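Local coordinates for SnoaL-like domain-containing protein (Xanthomonas campestris pv. campestris, PDB 3G8Z) that is of unknown function but adopts a cystatin-like fold and belongs to the SnoaL-like family, whose namesake is a polyketide cyclase, at residues L114-V119 against F135-T140; F84-A89 against I101-S106; M77-G82 against Q108-T113. All blocks are in the same frame, centred on the assembly; numbering follows the deposited sequence.

Interaction 1: L114-V119 against F135-T140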
ATOM      1  N   LEU A 114       4.023   5.965 -20.505  1.00 22.40           N
ATOM      2  CA  LEU A 114       3.722   5.747 -19.110  1.00 22.86           C
ATOM      3  C   LEU A 114       4.963   5.191 -18.470  1.00 22.80           C
ATOM      4  O   LEU A 114       5.562   4.255 -18.993  1.00 21.87           O
ATOM      5  CB  LEU A 114       2.605   4.714 -19.010  1.00 23.64           C
ATOM      6  CG  LEU A 114       2.048   4.356 -17.633  1.00 24.97           C
ATOM      7  CD1 LEU A 114       1.224   5.517 -17.095  1.00 25.11           C
ATOM      8  CD2 LEU A 114       1.175   3.096 -17.764  1.00 23.49           C
ATOM      9  N   LYS A 115       5.386   5.795 -17.365  1.00 22.95           N
ATOM     10  CA  LYS A 115       6.504   5.275 -16.607  1.00 22.82           C
ATOM     11  C   LYS A 115       6.424   5.876 -15.236  1.00 23.18           C
ATOM     12  O   LYS A 115       6.617   7.074 -15.077  1.00 23.02           O
ATOM     13  CB  LYS A 115       7.824   5.628 -17.224  1.00 23.65           C
ATOM     14  CG  LYS A 115       8.986   4.943 -16.509  1.00 25.11           C
ATOM     15  CD  LYS A 115      10.305   5.289 -17.133  1.00 28.06           C
ATOM     16  CE  LYS A 115      11.466   4.489 -16.524  1.00 29.97           C
ATOM     17  N   GLN A 116       6.096   5.072 -14.241  1.00 23.14           N
ATOM     18  CA  GLN A 116       5.896   5.645 -12.920  1.00 23.68           C
ATOM     19  C   GLN A 116       5.830   4.573 -11.858  1.00 23.24           C
ATOM     20  O   GLN A 116       5.552   3.406 -12.146  1.00 23.08           O
ATOM     21  CB  GLN A 116       4.612   6.473 -12.896  1.00 23.86           C
ATOM     22  CG  GLN A 116       3.360   5.635 -13.124  1.00 24.70           C
ATOM     23  CD  GLN A 116       2.073   6.454 -13.022  1.00 25.76           C
ATOM     24  OE1 GLN A 116       1.435   6.486 -11.961  1.00 25.13           O
ATOM     25  NE2 GLN A 116       1.692   7.124 -14.125  1.00 23.13           N
ATOM     26  N   ALA A 117       6.118   4.981 -10.624  1.00 22.95           N
ATOM     27  CA  ALA A 117       5.947   4.131  -9.465  1.00 22.47           C
ATOM     28  C   ALA A 117       4.477   3.803  -9.219  1.00 22.69           C
ATOM     29  O   ALA A 117       3.582   4.572  -9.563  1.00 22.53           O
ATOM     30  CB  ALA A 117       6.541   4.817  -8.216  1.00 23.04           C
ATOM     31  N   GLY A 118       4.242   2.661  -8.598  1.00 22.11           N
ATOM     32  CA  GLY A 118       2.900   2.293  -8.147  1.00 22.02           C
ATOM     33  C   GLY A 118       2.980   1.365  -6.966  1.00 20.81           C
ATOM     34  O   GLY A 118       4.065   0.929  -6.581  1.00 20.69           O
ATOM     35  N   VAL A 119       1.829   1.054  -6.388  1.00 20.80           N
ATOM     36  CA  VAL A 119       1.734   0.028  -5.360  1.00 21.03           C
ATOM     37  C   VAL A 119       0.485  -0.778  -5.653  1.00 21.18           C
ATOM     38  O   VAL A 119      -0.555  -0.204  -5.920  1.00 21.05           O
ATOM     39  CB  VAL A 119       1.619   0.634  -3.928  1.00 21.15           C
ATOM     40  CG1 VAL A 119       1.634  -0.475  -2.824  1.00 21.54           C
ATOM     41  CG2 VAL A 119       2.733   1.647  -3.671  1.00 21.67           C
ATOM     42  N   PHE A 135      -2.629   1.616  -6.794  1.00 21.54           N
ATOM     43  CA  PHE A 135      -2.210   2.958  -6.505  1.00 21.57           C
ATOM     44  C   PHE A 135      -1.169   3.364  -7.553  1.00 21.86           C
ATOM     45  O   PHE A 135      -0.285   2.573  -7.898  1.00 21.13           O
ATOM     46  CB  PHE A 135      -1.549   3.031  -5.128  1.00 21.89           C
ATOM     47  CG  PHE A 135      -2.470   2.778  -4.003  1.00 20.47           C
ATOM     48  CD1 PHE A 135      -2.750   1.478  -3.605  1.00 21.86           C
ATOM     49  CD2 PHE A 135      -3.019   3.829  -3.296  1.00 21.24           C
ATOM     50  CE1 PHE A 135      -3.596   1.243  -2.539  1.00 22.94           C
ATOM     51  CE2 PHE A 135      -3.847   3.603  -2.250  1.00 21.16           C
ATOM     52  CZ  PHE A 135      -4.147   2.300  -1.863  1.00 21.30           C
ATOM     53  N   SER A 136      -1.265   4.600  -8.021  1.00 22.06           N
ATOM     54  CA  SER A 136      -0.315   5.120  -9.007  1.00 22.89           C
ATOM     55  C   SER A 136       0.284   6.428  -8.570  1.00 22.83           C
ATOM     56  O   SER A 136      -0.404   7.292  -8.005  1.00 21.99           O
ATOM     57  CB  SER A 136      -1.027   5.369 -10.330  1.00 23.97           C
ATOM     58  OG  SER A 136      -1.521   4.173 -10.872  1.00 27.58           O
ATOM     59  N   ALA A 137       1.557   6.630  -8.884  1.00 22.31           N
ATOM     60  CA  ALA A 137       2.238   7.841  -8.445  1.00 22.73           C
ATOM     61  C   ALA A 137       1.826   9.059  -9.250  1.00 22.97           C
ATOM     62  O   ALA A 137       1.954  10.175  -8.779  1.00 22.69           O
ATOM     63  CB  ALA A 137       3.760   7.658  -8.538  1.00 22.39           C
ATOM     64  N   ASP A 138       1.361   8.847 -10.468  1.00 22.48           N
ATOM     65  CA  ASP A 138       0.965   9.940 -11.339  1.00 22.80           C
ATOM     66  C   ASP A 138      -0.346   9.561 -12.019  1.00 21.64           C
ATOM     67  O   ASP A 138      -0.370   9.008 -13.129  1.00 21.81           O
ATOM     68  CB  ASP A 138       2.055  10.228 -12.365  1.00 21.52           C
ATOM     69  CG  ASP A 138       1.736  11.423 -13.233  1.00 24.33           C
ATOM     70  OD1 ASP A 138       0.585  11.936 -13.193  1.00 19.07           O
ATOM     71  OD2 ASP A 138       2.649  11.833 -13.980  1.00 24.09           O
ATOM     72  N   GLN A 139      -1.439   9.861 -11.342  1.00 21.45           N
ATOM     73  CA  GLN A 139      -2.723   9.386 -11.793  1.00 21.67           C
ATOM     74  C   GLN A 139      -3.180  10.180 -13.030  1.00 21.22           C
ATOM     75  O   GLN A 139      -3.944   9.667 -13.846  1.00 20.60           O
ATOM     76  CB  GLN A 139      -3.749   9.503 -10.660  1.00 22.17           C
ATOM     77  CG  GLN A 139      -5.056   8.810 -10.945  1.00 22.91           C
ATOM     78  CD  GLN A 139      -4.861   7.340 -11.142  1.00 23.59           C
ATOM     79  OE1 GLN A 139      -4.288   6.668 -10.289  1.00 24.07           O
ATOM     80  NE2 GLN A 139      -5.295   6.825 -12.291  1.00 21.69           N
ATOM     81  N   THR A 140      -2.745  11.434 -13.149  1.00 21.34           N
ATOM     82  CA  THR A 140      -3.064  12.248 -14.338  1.00 21.22           C
ATOM     83  C   THR A 140      -2.503  11.592 -15.608  1.00 21.56           C
ATOM     84  O   THR A 140      -3.168  11.513 -16.646  1.00 21.82           O
ATOM     85  CB  THR A 140      -2.501  13.691 -14.191  1.00 20.94           C
ATOM     86  OG1 THR A 140      -3.201  14.357 -13.133  1.00 23.21           O
ATOM     87  CG2 THR A 140      -2.715  14.512 -15.462  1.00 21.13           C
TER
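The side-chain amide of Gln116 is held at both ends: its OE1 accepts Asp138 N at 2.8 Å, and its NE2 donates to Asp138 O at 3.0 Å. Asp138 N comes from above the carbonyl plane of the glutamine, 55° out of it, whereas Asp138 O lies close to the amide plane. NE2 has a second acceptor in Gln141 OE1, and bonds at both OE1 and NE2 should hold the amide in this rotation. Gln116 CG sits between backbone N and carbonyl carbon (chi1 64°), and the extended chain beyond it carries the amide across to the turn, where NE2 also packs 3.6 Å from Asp138 CB. Strands 112-125 and 128-136 form an antiparallel hairpin here, within the curved sheet of the cystatin-like fold. Val119 and Phe135 are a hydrogen-bonded pair: Val119 N donates to Phe135 O at 3.0 Å and Phe135 N to Val119 O at 2.9 Å. Val119 O also lies at the edge of the Phe135 ring, in its plane. Gly118 faces Ser136 as the non-hydrogen-bonded pair, and Ala137 N reaches Ala117 O as the second strand ends. The methyls of Ala117 and Ala137 meet at 4.0 Å between their CB atoms, next to Asp91 and Met93 of the second subunit. Asp138 then N-caps helix 139-146, its OD1 accepting Gln141 N, while Ser136 OG bonds Glu142.

Interaction 2: F84-A89 against I101-S106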
ATOM      1  N   PHE A  84       1.109  -2.273 -21.592  1.00 21.10           N
ATOM      2  CA  PHE A  84       1.047  -2.011 -20.161  1.00 23.24           C
ATOM      3  C   PHE A  84       1.743  -3.113 -19.396  1.00 23.61           C
ATOM      4  O   PHE A  84       1.457  -4.293 -19.594  1.00 24.25           O
ATOM      5  CB  PHE A  84      -0.367  -1.852 -19.644  1.00 24.74           C
ATOM      6  CG  PHE A  84      -0.413  -1.585 -18.178  1.00 26.03           C
ATOM      7  CD1 PHE A  84      -0.179  -0.313 -17.697  1.00 28.11           C
ATOM      8  CD2 PHE A  84      -0.616  -2.605 -17.289  1.00 30.13           C
ATOM      9  CE1 PHE A  84      -0.188  -0.055 -16.343  1.00 30.27           C
ATOM     10  CE2 PHE A  84      -0.621  -2.342 -15.913  1.00 31.07           C
ATOM     11  CZ  PHE A  84      -0.396  -1.064 -15.462  1.00 29.21           C
ATOM     12  N   ALA A  85       2.679  -2.723 -18.536  1.00 24.44           N
ATOM     13  CA  ALA A  85       3.525  -3.687 -17.850  1.00 24.91           C
ATOM     14  C   ALA A  85       3.947  -3.235 -16.462  1.00 25.42           C
ATOM     15  O   ALA A  85       4.126  -2.045 -16.190  1.00 23.95           O
ATOM     16  CB  ALA A  85       4.742  -3.978 -18.678  1.00 25.34           C
ATOM     17  N   ILE A  86       4.085  -4.220 -15.584  1.00 25.89           N
ATOM     18  CA  ILE A  86       4.811  -4.030 -14.348  1.00 26.52           C
ATOM     19  C   ILE A  86       6.264  -4.258 -14.714  1.00 27.11           C
ATOM     20  O   ILE A  86       6.727  -5.404 -14.831  1.00 28.11           O
ATOM     21  CB  ILE A  86       4.330  -4.994 -13.259  1.00 26.53           C
ATOM     22  CG1 ILE A  86       2.838  -4.765 -12.992  1.00 27.26           C
ATOM     23  CG2 ILE A  86       5.134  -4.786 -11.990  1.00 26.25           C
ATOM     24  CD1 ILE A  86       2.222  -5.682 -11.929  1.00 27.76           C
ATOM     25  N   SER A  87       6.975  -3.163 -14.947  1.00 27.41           N
ATOM     26  CA  SER A  87       8.329  -3.233 -15.471  1.00 28.32           C
ATOM     27  C   SER A  87       9.328  -3.628 -14.403  1.00 28.74           C
ATOM     28  O   SER A  87      10.408  -4.152 -14.719  1.00 29.29           O
ATOM     29  CB  SER A  87       8.722  -1.896 -16.127  1.00 28.63           C
ATOM     30  OG  SER A  87       8.300  -0.795 -15.353  1.00 30.17           O
ATOM     31  N   ARG A  88       8.969  -3.420 -13.141  1.00 27.86           N
ATOM     32  CA  ARG A  88       9.844  -3.777 -12.047  1.00 29.03           C
ATOM     33  C   ARG A  88       9.031  -3.937 -10.800  1.00 27.32           C
ATOM     34  O   ARG A  88       8.205  -3.095 -10.512  1.00 27.50           O
ATOM     35  CB  ARG A  88      10.910  -2.690 -11.798  1.00 28.79           C
ATOM     36  CG  ARG A  88      12.097  -3.202 -10.943  1.00 31.57           C
ATOM     37  CD  ARG A  88      13.022  -2.086 -10.477  1.00 32.04           C
ATOM     38  NE  ARG A  88      12.274  -1.112  -9.685  1.00 36.90           N
ATOM     39  CZ  ARG A  88      11.991   0.127 -10.092  1.00 37.11           C
ATOM     40  NH1 ARG A  88      12.399   0.544 -11.279  1.00 38.00           N
ATOM     41  NH2 ARG A  88      11.288   0.943  -9.312  1.00 36.32           N
ATOM     42  N   ALA A  89       9.262  -5.021 -10.073  1.00 27.09           N
ATOM     43  CA  ALA A  89       8.673  -5.201  -8.768  1.00 26.89           C
ATOM     44  C   ALA A  89       9.782  -5.031  -7.745  1.00 26.81           C
ATOM     45  O   ALA A  89      10.843  -5.629  -7.870  1.00 25.51           O
ATOM     46  CB  ALA A  89       8.037  -6.580  -8.625  1.00 27.52           C
ATOM     47  N   ILE A 101       2.764  -4.516  -2.764  1.00 21.03           N
ATOM     48  CA  ILE A 101       3.861  -4.679  -3.684  1.00 20.21           C
ATOM     49  C   ILE A 101       4.175  -3.322  -4.259  1.00 20.59           C
ATOM     50  O   ILE A 101       3.337  -2.735  -4.930  1.00 21.18           O
ATOM     51  CB  ILE A 101       3.525  -5.642  -4.835  1.00 20.43           C
ATOM     52  CG1 ILE A 101       2.876  -6.916  -4.266  1.00 22.64           C
ATOM     53  CG2 ILE A 101       4.816  -5.940  -5.645  1.00 17.95           C
ATOM     54  CD1 ILE A 101       1.734  -7.477  -5.071  1.00 23.29           C
ATOM     55  N   THR A 102       5.392  -2.838  -4.005  1.00 19.95           N
ATOM     56  CA  THR A 102       5.877  -1.615  -4.576  1.00 20.45           C
ATOM     57  C   THR A 102       6.485  -1.975  -5.915  1.00 21.03           C
ATOM     58  O   THR A 102       7.156  -3.005  -6.044  1.00 20.89           O
ATOM     59  CB  THR A 102       6.938  -0.916  -3.675  1.00 20.58           C
ATOM     60  OG1 THR A 102       7.909  -1.878  -3.260  1.00 20.26           O
ATOM     61  CG2 THR A 102       6.267  -0.332  -2.443  1.00 21.56           C
ATOM     62  N   LEU A 103       6.254  -1.128  -6.902  1.00 21.59           N
ATOM     63  CA  LEU A 103       6.592  -1.474  -8.254  1.00 21.94           C
ATOM     64  C   LEU A 103       6.681  -0.273  -9.158  1.00 22.63           C
ATOM     65  O   LEU A 103       6.439   0.879  -8.751  1.00 21.13           O
ATOM     66  CB  LEU A 103       5.596  -2.512  -8.791  1.00 22.36           C
ATOM     67  CG  LEU A 103       4.120  -2.211  -8.632  1.00 22.26           C
ATOM     68  CD1 LEU A 103       3.726  -1.142  -9.657  1.00 23.71           C
ATOM     69  CD2 LEU A 103       3.266  -3.500  -8.746  1.00 21.42           C
ATOM     70  N   GLU A 104       7.113  -0.550 -10.376  1.00 23.62           N
ATOM     71  CA  GLU A 104       7.114   0.417 -11.446  1.00 24.80           C
ATOM     72  C   GLU A 104       6.260  -0.125 -12.570  1.00 24.99           C
ATOM     73  O   GLU A 104       6.337  -1.313 -12.913  1.00 24.41           O
ATOM     74  CB  GLU A 104       8.530   0.642 -11.975  1.00 24.94           C
ATOM     75  CG  GLU A 104       8.604   1.732 -13.027  1.00 26.81           C
ATOM     76  CD  GLU A 104       9.888   1.713 -13.819  1.00 29.59           C
ATOM     77  OE1 GLU A 104      10.185   0.675 -14.483  1.00 33.68           O
ATOM     78  OE2 GLU A 104      10.585   2.754 -13.787  1.00 35.48           O
ATOM     79  N   PHE A 105       5.429   0.724 -13.155  1.00 24.89           N
ATOM     80  CA  PHE A 105       4.762   0.282 -14.347  1.00 26.05           C
ATOM     81  C   PHE A 105       4.997   1.234 -15.494  1.00 25.50           C
ATOM     82  O   PHE A 105       5.390   2.388 -15.296  1.00 24.20           O
ATOM     83  CB  PHE A 105       3.294  -0.043 -14.086  1.00 28.46           C
ATOM     84  CG  PHE A 105       2.494   1.093 -13.610  1.00 29.31           C
ATOM     85  CD1 PHE A 105       1.872   1.928 -14.507  1.00 32.35           C
ATOM     86  CD2 PHE A 105       2.323   1.316 -12.247  1.00 31.99           C
ATOM     87  CE1 PHE A 105       1.095   3.005 -14.067  1.00 33.10           C
ATOM     88  CE2 PHE A 105       1.569   2.381 -11.792  1.00 32.05           C
ATOM     89  CZ  PHE A 105       0.949   3.241 -12.702  1.00 33.23           C
ATOM     90  N   SER A 106       4.838   0.702 -16.701  1.00 24.81           N
ATOM     91  CA  SER A 106       5.146   1.429 -17.899  1.00 23.92           C
ATOM     92  C   SER A 106       4.237   0.975 -19.035  1.00 23.13           C
ATOM     93  O   SER A 106       3.458   0.037 -18.908  1.00 21.59           O
ATOM     94  CB  SER A 106       6.614   1.194 -18.260  1.00 25.39           C
ATOM     95  OG  SER A 106       6.822  -0.180 -18.447  1.00 28.00           O
TER
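Main-chain bonds set the frame: strand segments 85-89 and 101-106 run antiparallel, their directions 145° apart, with Phe84 just before the first strand. Ala85 and Ser106 are a hydrogen-bonded pair, with Ala85 N to Ser106 O and Ser106 N to Ala85 O both at 2.9 Å. Beyond the Ile86-Phe105 pair the register slips by one residue in a classic beta bulge: Ser87 and Arg88 both face Glu104, and their two nitrogens share Glu104 O through weak bonds. Regular pairing resumes with Glu104 N to Arg88 O, nearly straight at 2.8 Å.

The bulge also gathers the polar side chains. Ser87 OG, turned between its own N and carbonyl carbon (chi1 43°), donates to Glu104 OE1 at 2.5 Å, meeting the carboxylate on its anti side. From the other flank Arg88 lays one face of its guanidinium over Glu104 CB. Its NH1 makes only a long salt bridge to Glu104 OE2, 3.8 Å away, while NE is held by Asp90.

Apolar contacts fill the opposite sheet face. Phe84 CE1 touches Phe105 CD1 at 3.4 Å, the two rings inclined at 46°. Ile86 CG2 packs on Leu103 CB at 4.0 Å, and Leu103 CD1 lies at the edge of the Phe105 ring.

This apolar face is covered from two directions. Helix 22-35 sends Ile30 and Ile33 against Ile86, and helix 139-146 sets Phe145 and Trp146 against Phe84. Strand 85-95 is the outermost of the sheet within the chain, and strand 112-125 flanks strand 98-109 on its inner side.

Interaction 3: M77-G82 against Q108-T113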
HETATM    1  N   MSE A  77      -5.397  -4.683 -22.209  1.00 25.27           N
HETATM    2  CA  MSE A  77      -4.321  -5.129 -23.078  1.00 25.30           C
HETATM    3  C   MSE A  77      -4.559  -4.570 -24.469  1.00 24.19           C
HETATM    4  O   MSE A  77      -3.646  -4.066 -25.119  1.00 24.74           O
HETATM    5  CB  MSE A  77      -4.241  -6.660 -23.112  1.00 26.27           C
HETATM    6  CG  MSE A  77      -3.475  -7.279 -21.963  1.00 28.38           C
HETATM    7 SE   MSE A  77      -1.729  -6.423 -21.558  0.75 39.83          SE
HETATM    8  CE  MSE A  77      -2.103  -5.592 -20.153  1.00 16.93           C
ATOM      9  N   GLU A  78      -5.789  -4.618 -24.936  1.00 23.47           N
ATOM     10  CA  GLU A  78      -6.089  -4.055 -26.243  1.00 23.48           C
ATOM     11  C   GLU A  78      -5.803  -2.557 -26.324  1.00 22.84           C
ATOM     12  O   GLU A  78      -5.116  -2.085 -27.247  1.00 21.56           O
ATOM     13  CB  GLU A  78      -7.543  -4.347 -26.627  1.00 23.69           C
ATOM     14  CG  GLU A  78      -7.789  -5.818 -26.908  1.00 26.06           C
ATOM     15  N   VAL A  79      -6.330  -1.804 -25.363  1.00 22.34           N
ATOM     16  CA  VAL A  79      -6.159  -0.348 -25.363  1.00 22.05           C
ATOM     17  C   VAL A  79      -4.686   0.050 -25.314  1.00 21.71           C
ATOM     18  O   VAL A  79      -4.286   1.007 -25.967  1.00 21.56           O
ATOM     19  CB  VAL A  79      -6.933   0.308 -24.180  1.00 22.53           C
ATOM     20  CG1 VAL A  79      -6.585   1.768 -24.047  1.00 22.84           C
ATOM     21  CG2 VAL A  79      -8.454   0.125 -24.388  1.00 23.05           C
ATOM     22  N   SER A  80      -3.877  -0.706 -24.580  1.00 21.01           N
ATOM     23  CA  SER A  80      -2.451  -0.407 -24.431  1.00 20.18           C
ATOM     24  C   SER A  80      -1.564  -1.088 -25.474  1.00 19.77           C
ATOM     25  O   SER A  80      -0.335  -1.016 -25.413  1.00 19.21           O
ATOM     26  CB  SER A  80      -1.988  -0.815 -23.036  1.00 20.52           C
ATOM     27  OG  SER A  80      -1.903  -2.215 -22.905  1.00 21.73           O
ATOM     28  N   ASN A  81      -2.179  -1.713 -26.468  1.00 19.06           N
ATOM     29  CA  ASN A  81      -1.422  -2.419 -27.499  1.00 18.54           C
ATOM     30  C   ASN A  81      -0.484  -3.405 -26.864  1.00 18.44           C
ATOM     31  O   ASN A  81       0.642  -3.568 -27.325  1.00 16.56           O
ATOM     32  CB  ASN A  81      -0.631  -1.438 -28.387  1.00 18.69           C
ATOM     33  CG  ASN A  81       0.058  -2.117 -29.555  1.00 17.69           C
ATOM     34  OD1 ASN A  81      -0.442  -3.090 -30.096  1.00 15.71           O
ATOM     35  ND2 ASN A  81       1.233  -1.586 -29.965  1.00 15.92           N
ATOM     36  N   GLY A  82      -0.969  -4.066 -25.800  1.00 18.90           N
ATOM     37  CA  GLY A  82      -0.196  -5.047 -25.062  1.00 19.16           C
ATOM     38  C   GLY A  82       1.023  -4.517 -24.339  1.00 19.04           C
ATOM     39  O   GLY A  82       1.874  -5.306 -23.887  1.00 18.90           O
ATOM     40  N   GLN A 108       3.061   2.279 -23.436  1.00 21.83           N
ATOM     41  CA  GLN A 108       3.088   3.282 -24.468  1.00 23.11           C
ATOM     42  C   GLN A 108       1.825   3.077 -25.248  1.00 24.13           C
ATOM     43  O   GLN A 108       1.702   2.071 -25.960  1.00 25.50           O
ATOM     44  CB  GLN A 108       4.325   3.082 -25.327  1.00 23.53           C
ATOM     45  CG  GLN A 108       4.421   4.028 -26.525  1.00 24.36           C
ATOM     46  CD  GLN A 108       4.536   5.465 -26.096  1.00 26.24           C
ATOM     47  OE1 GLN A 108       5.449   5.832 -25.352  1.00 25.23           O
ATOM     48  NE2 GLN A 108       3.617   6.311 -26.594  1.00 28.15           N
ATOM     49  N   ALA A 109       0.883   3.996 -25.076  1.00 25.15           N
ATOM     50  CA  ALA A 109      -0.417   3.943 -25.748  1.00 26.36           C
ATOM     51  C   ALA A 109      -1.168   5.286 -25.663  1.00 26.39           C
ATOM     52  O   ALA A 109      -0.918   6.110 -24.778  1.00 26.03           O
ATOM     53  CB  ALA A 109      -1.253   2.837 -25.147  1.00 26.58           C
ATOM     54  N   ASN A 110      -2.106   5.491 -26.586  1.00 26.97           N
ATOM     55  CA  ASN A 110      -2.886   6.742 -26.644  1.00 27.14           C
ATOM     56  C   ASN A 110      -2.008   7.991 -26.637  1.00 25.03           C
ATOM     57  O   ASN A 110      -2.421   9.055 -26.185  1.00 25.10           O
ATOM     58  CB  ASN A 110      -3.915   6.816 -25.530  1.00 27.57           C
ATOM     59  CG  ASN A 110      -5.007   5.789 -25.693  1.00 32.49           C
ATOM     60  OD1 ASN A 110      -5.151   5.185 -26.773  1.00 37.40           O
ATOM     61  ND2 ASN A 110      -5.783   5.562 -24.622  1.00 34.68           N
ATOM     62  N   GLY A 111      -0.813   7.856 -27.196  1.00 23.13           N
ATOM     63  CA  GLY A 111       0.112   8.967 -27.296  1.00 22.28           C
ATOM     64  C   GLY A 111       0.813   9.244 -25.980  1.00 20.83           C
ATOM     65  O   GLY A 111       1.511  10.230 -25.857  1.00 19.59           O
ATOM     66  N   VAL A 112       0.622   8.375 -24.994  1.00 20.26           N
ATOM     67  CA  VAL A 112       1.215   8.566 -23.670  1.00 20.31           C
ATOM     68  C   VAL A 112       2.314   7.550 -23.352  1.00 20.85           C
ATOM     69  O   VAL A 112       2.086   6.349 -23.422  1.00 21.79           O
ATOM     70  CB  VAL A 112       0.155   8.455 -22.542  1.00 19.86           C
ATOM     71  CG1 VAL A 112       0.811   8.688 -21.163  1.00 18.36           C
ATOM     72  CG2 VAL A 112      -0.984   9.429 -22.797  1.00 18.75           C
ATOM     73  N   THR A 113       3.498   8.041 -23.025  1.00 21.54           N
ATOM     74  CA  THR A 113       4.556   7.183 -22.504  1.00 22.32           C
ATOM     75  C   THR A 113       4.417   7.135 -20.995  1.00 22.47           C
ATOM     76  O   THR A 113       4.623   8.137 -20.303  1.00 22.79           O
ATOM     77  CB  THR A 113       5.934   7.694 -22.864  1.00 22.72           C
ATOM     78  OG1 THR A 113       6.058   7.719 -24.288  1.00 25.58           O
ATOM     79  CG2 THR A 113       7.021   6.764 -22.258  1.00 22.98           C
TER
HETATM   80  O   HOH W   1       2.231   0.932 -28.601  1.00 15.68           O
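The amide of Asn110 meets Val79 through its nitrogen, ND2 standing 3.9 Å from Val79 CG1. The CG1 branch is anti to the valine's backbone N (chi1 171°) and is the one that touches the asparagine; elsewhere Val79 packs on Gln58 and Phe59. A second amide, that of Asn81, works through a water: ND2 donates to it at 3.0 Å, and the water donates in turn to Gln108 O at 2.9 Å. Between the two amides the backbones come nearest at Ser80 and Ala109. The Ala109 methyl points at the other segment and presses on the main chain, with CB 3.5 Å from Ser80 CA and 3.6 Å from Val79 O. Phe145 of helix 139-146 adjoins both Ser80 and Ala109.

A helix C-cap and a hairpin turn lie side by side. Helix 66-79 ends in a Schellman motif, Gly82 N bonding Met77 O and Asn81 N bonding Glu78 O, with Asn81 at positive phi. Strands 98-109 and 112-125 are joined by a type I' turn from Ala109 to Val112, closed by Val112 N to Ala109 O at 2.7 Å. The hydroxyl of Thr83 lies between the segments, bonded to both Ser80 O and Gln108 N.

With direct contacts limited to van der Waals touches, the polar ties between helix end and hairpin pass through a water and a threonine hydroxyl, so the main-chain groups involved are satisfied without the two backbones pairing.

In the fold
Interactions 1 and 2 pair neighbouring strands of one curved sheet. They adjoin directly through two probable hydrogen bonds, Gly118 N to Leu103 O and Phe105 N to Gln116 O, so strands 85-95, 98-109, 112-125 and 128-136 form a continuous surface. Interaction 1 adds amide-to-turn bonds to its backbone ladder and borders the second subunit broadly; interaction 2, touching that subunit only through Thr102, has one apolar face and one partly exposed polar face. Interaction 3 lies about 15 Å from either, centre to centre, where the turn between 98-109 and 112-125 meets the end of helix 66-79. More peripheral, it has a small interface with bridged polar links, and interaction 2 is nested within the loop it closes.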